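Local coordinates for nitrogenase molybdenum-iron protein beta chain (Clostridium pasteurianum, PDB 4WES) that forms, with the alpha chain, the nitrogenase component that reduces dinitrogen to ammonium, sharing an [8Fe-7S] cluster with that chain, at residues Y51-L56 with P63-T68. Numbering follows the deposited sequence. Where two conformers were deposited one is given.
Sequences YHRTVL and PAMAST. With CLF (Fe(8)-S(7) cluster), chain H.
R53 reaches from helix 46-60 to the chain that leads into strand 67-68 and donates from NE to the backbone O of A64, at 2.9 Å and nearly straight (169°). The acceptor lies in the guanidinium plane, at its edge, and the donor in turn lies in the carbonyl plane of A64. A bend at chi3 (66°) in an otherwise extended arm turns NE onto this oxygen. Water 1 adds a second link: it accepts from R53 NH2 at 3.0 Å and from A64 N, so both ends of the A64 backbone help fix the rotation of the guanidinium. In one of its two modelled conformers M65 brings CE to 3.8 Å from R53 NH2, so this touch is less certain, while the methyl of A66 lies against the arginine stem, CB 3.9 Å from CG. One turn further along the helix, L56 CB meets A64 CB at 3.7 Å, an apolar contact beside the polar one. All five touching residues are buried. From the same helix, Y51 and H52 approach the Fe(8)-S(7) cluster: H52 NE2 comes edge-on to within 3.4 Å of S4B, and Y51 meets S4A obliquely. Y82 of the alpha chain meets both rings. Strand 38-43, helix 46-60 and strand 67-68 form a beta-alpha-beta crossover, and this contact ties its helix to the connection entering the second strand, beside the P-cluster pocket at the alpha-beta interface.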
# COMPACT_ATOMS: atom_id res chain seq x y z
N TYR B 51 -11.92 -27.89 4.57
CA TYR B 51 -11.65 -26.87 3.57
C TYR B 51 -12.23 -25.52 3.95
O TYR B 51 -11.64 -24.46 3.73
CB TYR B 51 -12.19 -27.29 2.21
CG TYR B 51 -11.39 -28.28 1.41
CD1 TYR B 51 -10.01 -28.42 1.53
CD2 TYR B 51 -12.01 -29.00 0.39
CE1 TYR B 51 -9.27 -29.25 0.69
CE2 TYR B 51 -11.29 -29.83 -0.46
CZ TYR B 51 -9.94 -29.94 -0.32
OH TYR B 51 -9.26 -30.78 -1.18
N HIS B 52 -13.44 -25.54 4.51
CA HIS B 52 -14.17 -24.27 4.80
C HIS B 52 -13.58 -23.57 6.00
O HIS B 52 -13.39 -22.34 5.98
CB HIS B 52 -15.67 -24.59 4.94
CG HIS B 52 -16.22 -25.24 3.71
ND1 HIS B 52 -17.43 -25.87 3.70
CD2 HIS B 52 -15.65 -25.44 2.50
CE1 HIS B 52 -17.60 -26.42 2.51
NE2 HIS B 52 -16.53 -26.19 1.77
N ARG B 53 -13.26 -24.32 7.04
CA ARG B 53 -12.49 -23.75 8.16
C ARG B 53 -11.19 -23.16 7.69
O ARG B 53 -10.74 -22.11 8.12
CB ARG B 53 -12.20 -24.84 9.20
CG ARG B 53 -13.45 -25.32 9.95
CD ARG B 53 -13.09 -26.47 10.89
NE ARG B 53 -12.21 -25.97 11.94
CZ ARG B 53 -11.32 -26.68 12.60
NH1 ARG B 53 -11.20 -27.98 12.42
NH2 ARG B 53 -10.52 -26.06 13.47
N THR B 54 -10.51 -23.89 6.78
CA THR B 54 -9.20 -23.49 6.30
C THR B 54 -9.22 -22.16 5.59
O THR B 54 -8.32 -21.32 5.81
CB THR B 54 -8.60 -24.61 5.41
OG1 THR B 54 -8.31 -25.74 6.25
CG2 THR B 54 -7.35 -24.18 4.70
N VAL B 55 -10.18 -21.95 4.69
CA VAL B 55 -10.17 -20.70 3.94
C VAL B 55 -10.38 -19.51 4.89
O VAL B 55 -9.80 -18.45 4.71
CB VAL B 55 -11.15 -20.71 2.75
CG1 VAL B 55 -12.59 -20.71 3.22
CG2 VAL B 55 -10.89 -19.54 1.82
N LEU B 56 -11.23 -19.68 5.90
CA LEU B 56 -11.42 -18.62 6.88
C LEU B 56 -10.12 -18.31 7.63
O LEU B 56 -9.82 -17.12 7.84
CB LEU B 56 -12.54 -19.00 7.83
CG LEU B 56 -13.95 -19.04 7.21
CD1 LEU B 56 -14.96 -19.61 8.20
CD2 LEU B 56 -14.41 -17.66 6.73
N PRO B 63 -8.08 -18.47 14.21
CA PRO B 63 -8.80 -19.73 14.30
C PRO B 63 -10.18 -19.60 13.64
O PRO B 63 -10.76 -18.51 13.62
CB PRO B 63 -8.97 -19.93 15.82
CG PRO B 63 -7.87 -19.11 16.42
CD PRO B 63 -7.80 -17.89 15.53
N ALA B 64 -10.71 -20.73 13.21
CA ALA B 64 -12.10 -20.79 12.71
C ALA B 64 -12.62 -22.17 13.02
O ALA B 64 -12.30 -23.14 12.31
CB ALA B 64 -12.18 -20.49 11.21
N MET B 65 -13.39 -22.29 14.10
CA MET B 65 -13.83 -23.57 14.64
C MET B 65 -15.11 -24.03 13.97
O MET B 65 -16.02 -23.22 13.76
CB MET B 65 -14.11 -23.40 16.13
CG MET B 65 -12.85 -23.48 16.97
SD MET B 65 -12.21 -25.16 16.90
CE MET B 65 -10.47 -24.86 17.04
N ALA B 66 -15.20 -25.33 13.69
CA ALA B 66 -16.45 -25.97 13.28
C ALA B 66 -16.30 -27.47 13.49
O ALA B 66 -15.20 -28.02 13.35
CB ALA B 66 -16.82 -25.69 11.83
N SER B 67 -17.42 -28.12 13.80
CA SER B 67 -17.52 -29.57 13.88
C SER B 67 -18.14 -30.11 12.58
O SER B 67 -18.66 -29.37 11.75
CB SER B 67 -18.38 -29.95 15.07
OG SER B 67 -19.60 -29.25 15.08
N THR B 68 -18.09 -31.44 12.44
CA THR B 68 -18.64 -32.09 11.26
C THR B 68 -19.25 -33.45 11.64
O THR B 68 -18.87 -34.08 12.63
CB THR B 68 -17.57 -32.28 10.13
OG1 THR B 68 -18.10 -33.13 9.10
CG2 THR B 68 -16.28 -32.89 10.63
FE1 CLF H . -17.16 -34.01 -0.68
FE2 CLF H . -16.37 -31.99 0.55
FE3 CLF H . -14.42 -33.76 -0.29
FE4 CLF H . -15.82 -32.20 -2.02
S1 CLF H . -18.06 -31.88 -1.26
S2A CLF H . -16.02 -34.11 1.35
S4A CLF H . -14.35 -31.48 -0.43
S3A CLF H . -15.49 -34.48 -2.23
FE5 CLF H . -16.93 -29.07 -2.95
FE6 CLF H . -20.45 -29.41 -2.19
FE7 CLF H . -18.59 -27.54 -1.41
FE8 CLF H . -18.16 -29.84 -0.08
S2B CLF H . -18.93 -28.34 -3.54
S3B CLF H . -20.10 -28.65 -0.04
S4B CLF H . -16.52 -28.37 -0.81
O HOH W 1 -9.29 -23.31 13.28
O HOH W 2 -9.29 -23.22 10.62